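Local atomic coordinates of OxyR (Porphyromonas gingivalis, PDB entry 3HO7), a protein that probably activates transcription in response to oxidative stress as a DNA-binding LysR-type regulator, represented here by its regulatory domain. Residues A[15-18]-A[19-23]; A[54-58]-A[59-63]. All blocks are in the same frame, centred on the assembly; numbering follows the deposited sequence.

Interaction 1. Residues A[15-18]-A[19-23]; sequences IAVL and PTIAP
Val17 lays its CG1 methyl over the turn that follows strand 11-17, reaching Ala22 N at 3.6 Å and the CB methyl of Ala22 at 3.9 Å. This branch lies anti to the backbone N (chi1 -175°), which sends it forward along the chain, and the same methyl also meets Ile21 CG2. Leu18 packs on the other apolar branch of the same isoleucine: Leu18 CB sits 3.9 Å from Ile21 CG1, and the ends of the two chains approach obliquely, Leu18 CD2 lying 4.1 Å from Ile21 CD1. Between these two apolar contacts runs the polar core of the turn. Leu18 O accepts Ala22 N at 2.7 Å, almost in line with its C=O bond (169° at the oxygen), and Ile21 N at 3.0 Å, which comes from above the carbonyl plane. One carbonyl of a buried residue is thus gripped by two amides just as the chain passes from strand to helix, Ile21 being the N-cap of helix 22-36. Outside the turn, Val17 and Ile21 both rest on Ile65 of strand 63-66, Leu18 reaches Thr49 and Cys52 of helix 49-58, and Ala22 packs on Tyr140 of the second subunit. This is the strand-to-helix turn of the beta-alpha-beta unit made by strand 11-17, helix 22-36 and strand 40-46. With Ala22 CB and Val17 CG1 close by, Leu18 O has its hydrogen-bonding needs met by two backbone donors as the chain leaves the sheet, and the apolar contacts of Val17, Leu18, Ile21 and Ala22 lie beside these bonds.

Interaction 2. Residues A[54-58]-A[59-63]; sequences ASLLS and GEIDM
With CG anti to the backbone N (chi1 -180°) and the chain beyond it extended, Glu60 reaches back along the helix end to Ser55, whose OG stands beside its own backbone N (chi1 -67°). The carboxylate oxygen Glu60 OE1 comes within 2.8 Å of Ser55 OG; this hydroxyl has a second possible acceptor, Arg51 O one helical turn earlier, so its single proton may go to either. A water donates to Glu60 OE1 as well. Ser55 O gathers the backbone as it leaves the helix: Gly59 N binds it at 2.8 Å, while the bonds from Glu60 N and Ile61 N are weak. Gly59 takes a positive phi of 100°, a conformation open to glycine, and here the chain departs from helical geometry. The result is a helix C-cap resembling a Schellman motif, its six-to-one bond from Glu60 N to Ser55 O being the weak one just named. Ile61 turns its CG1 back onto the helix, 3.7 Å from Ser55 CB, and crosses Leu56, whose CD2 lies 3.9 Å from that same CG1. Leu56 CD2 also abuts the backbone, 3.4 Å from Asp62 O. Another water donates to Ile61 O and appears to bridge it to Leu56 O. The segment thus ends helix 49-58 and leads into strand 63-66: Ile61 rests on Met47, Asp62 bonds to the backbone N of Asn14, and Leu56 packs against Ala192 of strand 184-194 and Leu75 of strand 75-89.

Interactions 1 and 2 follow each other along the chain, their centres about 15 Å apart, within one LysR substrate-binding domain of the periplasmic-binding-protein type. Interaction 1 leaves strand 11-17 for helix 22-36; interaction 2 leaves helix 49-58 for strand 63-66, which pairs in parallel with strand 11-17. They touch where strand 63-66 and the loop leading into it run beside strand 11-17: Ala16 N lies 3.0 Å from Met63 O, a probable hydrogen bond, and the Ala16 CB methyl packs 3.4 Å from Ile61 CD1. One turn exits the sheet and the other re-enters it, so both probably help to build the same lobe of the regulatory domain.

Interaction 1. Residues A[15-18]-A[19-23]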
# COMPACT_ATOMS: atom_id res chain seq x y z
N ILE A 15 -0.74 13.87 12.66
CA ILE A 15 0.26 12.82 12.82
C ILE A 15 0.49 12.01 11.55
O ILE A 15 -0.46 11.57 10.90
CB ILE A 15 -0.11 11.86 13.97
CG1 ILE A 15 0.94 10.77 14.10
CG2 ILE A 15 -1.49 11.27 13.74
CD1 ILE A 15 0.64 9.76 15.18
N ALA A 16 1.75 11.82 11.21
CA ALA A 16 2.12 11.03 10.04
C ALA A 16 2.42 9.60 10.46
O ALA A 16 2.76 9.33 11.62
CB ALA A 16 3.31 11.64 9.34
N VAL A 17 2.30 8.68 9.52
CA VAL A 17 2.57 7.28 9.79
C VAL A 17 3.16 6.63 8.55
O VAL A 17 2.74 6.92 7.43
CB VAL A 17 1.29 6.52 10.20
CG1 VAL A 17 1.61 5.09 10.58
CG2 VAL A 17 0.59 7.25 11.34
N LEU A 18 4.14 5.76 8.75
CA LEU A 18 4.74 5.03 7.64
C LEU A 18 3.74 4.10 6.98
O LEU A 18 2.85 3.55 7.63
CB LEU A 18 5.96 4.24 8.11
CG LEU A 18 7.25 5.05 8.24
CD1 LEU A 18 7.02 6.30 9.08
CD2 LEU A 18 8.37 4.20 8.82
N PRO A 19 3.88 3.92 5.66
CA PRO A 19 3.01 3.03 4.91
C PRO A 19 3.22 1.58 5.34
O PRO A 19 2.33 0.76 5.17
CB PRO A 19 3.49 3.20 3.46
CG PRO A 19 4.32 4.44 3.46
CD PRO A 19 4.92 4.53 4.81
N THR A 20 4.39 1.29 5.89
CA THR A 20 4.70 -0.05 6.36
C THR A 20 4.30 -0.25 7.82
O THR A 20 4.58 -1.29 8.42
CB THR A 20 6.20 -0.39 6.18
OG1 THR A 20 6.99 0.70 6.68
CG2 THR A 20 6.51 -0.60 4.71
N ILE A 21 3.64 0.76 8.39
CA ILE A 21 3.13 0.68 9.76
C ILE A 21 1.62 0.89 9.77
O ILE A 21 0.88 0.16 10.42
CB ILE A 21 3.77 1.75 10.67
CG1 ILE A 21 5.28 1.53 10.80
CG2 ILE A 21 3.12 1.74 12.05
CD1 ILE A 21 5.95 2.52 11.73
N ALA A 22 1.17 1.89 9.02
CA ALA A 22 -0.22 2.34 9.05
C ALA A 22 -1.25 1.21 9.07
O ALA A 22 -2.16 1.22 9.90
CB ALA A 22 -0.49 3.28 7.89
N PRO A 23 -1.13 0.25 8.14
CA PRO A 23 -2.14 -0.79 7.97
C PRO A 23 -2.23 -1.73 9.16
O PRO A 23 -3.30 -2.27 9.45
CB PRO A 23 -1.64 -1.56 6.74
CG PRO A 23 -0.67 -0.66 6.06
CD PRO A 23 -0.04 0.13 7.16

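Interaction 2. Residues A[54-58]-A[59-63]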
# COMPACT_ATOMS: atom_id res chain seq x y z
N ALA A 54 10.85 15.97 7.43
CA ALA A 54 10.72 17.30 6.84
C ALA A 54 9.48 18.02 7.37
O ALA A 54 9.54 19.21 7.70
CB ALA A 54 10.67 17.21 5.32
N SER A 55 8.37 17.30 7.45
CA SER A 55 7.12 17.87 7.92
C SER A 55 7.19 18.23 9.40
O SER A 55 6.70 19.28 9.81
CB SER A 55 5.96 16.91 7.65
OG SER A 55 5.73 16.78 6.26
N LEU A 56 7.81 17.36 10.19
CA LEU A 56 8.00 17.64 11.61
C LEU A 56 8.76 18.95 11.82
O LEU A 56 8.31 19.82 12.57
CB LEU A 56 8.74 16.49 12.29
CG LEU A 56 7.91 15.30 12.76
CD1 LEU A 56 8.81 14.17 13.22
CD2 LEU A 56 6.97 15.72 13.88
N LEU A 57 9.90 19.08 11.15
CA LEU A 57 10.71 20.29 11.28
C LEU A 57 9.93 21.55 10.91
O LEU A 57 9.91 22.52 11.68
CB LEU A 57 11.98 20.19 10.42
CG LEU A 57 13.16 19.42 11.02
CD1 LEU A 57 14.33 19.40 10.05
CD2 LEU A 57 13.59 20.04 12.35
N SER A 58 9.29 21.54 9.75
CA SER A 58 8.57 22.71 9.25
C SER A 58 7.32 23.02 10.06
O SER A 58 6.87 24.16 10.11
CB SER A 58 8.21 22.53 7.77
OG SER A 58 7.20 21.54 7.62
N GLY A 59 6.75 21.99 10.68
CA GLY A 59 5.54 22.16 11.49
C GLY A 59 4.27 21.75 10.77
O GLY A 59 3.17 22.06 11.21
N GLU A 60 4.44 21.05 9.65
CA GLU A 60 3.30 20.53 8.88
C GLU A 60 2.58 19.44 9.66
O GLU A 60 1.37 19.25 9.50
CB GLU A 60 3.78 19.98 7.54
CG GLU A 60 2.66 19.42 6.66
CD GLU A 60 3.18 18.83 5.36
OE1 GLU A 60 4.39 18.97 5.08
OE2 GLU A 60 2.38 18.23 4.61
N ILE A 61 3.32 18.74 10.51
CA ILE A 61 2.75 17.69 11.35
C ILE A 61 3.31 17.77 12.77
O ILE A 61 4.44 18.22 12.97
CB ILE A 61 3.01 16.28 10.77
CG1 ILE A 61 4.49 15.92 10.87
CG2 ILE A 61 2.53 16.20 9.33
CD1 ILE A 61 4.82 14.53 10.35
N ASP A 62 2.52 17.35 13.74
CA ASP A 62 2.90 17.44 15.15
C ASP A 62 3.76 16.27 15.59
O ASP A 62 4.70 16.43 16.37
CB ASP A 62 1.66 17.54 16.03
CG ASP A 62 0.88 18.82 15.80
OD1 ASP A 62 1.51 19.87 15.54
OD2 ASP A 62 -0.36 18.78 15.88
N MET A 63 3.43 15.08 15.10
CA MET A 63 4.14 13.86 15.48
C MET A 63 4.27 12.94 14.28
O MET A 63 3.53 13.07 13.30
CB MET A 63 3.40 13.13 16.60
CG MET A 63 2.99 14.02 17.76
SD MET A 63 1.99 13.16 18.99
CE MET A 63 1.71 14.49 20.16
O HOH W 1 6.37 19.90 14.50
O HOH W 2 6.98 20.36 5.52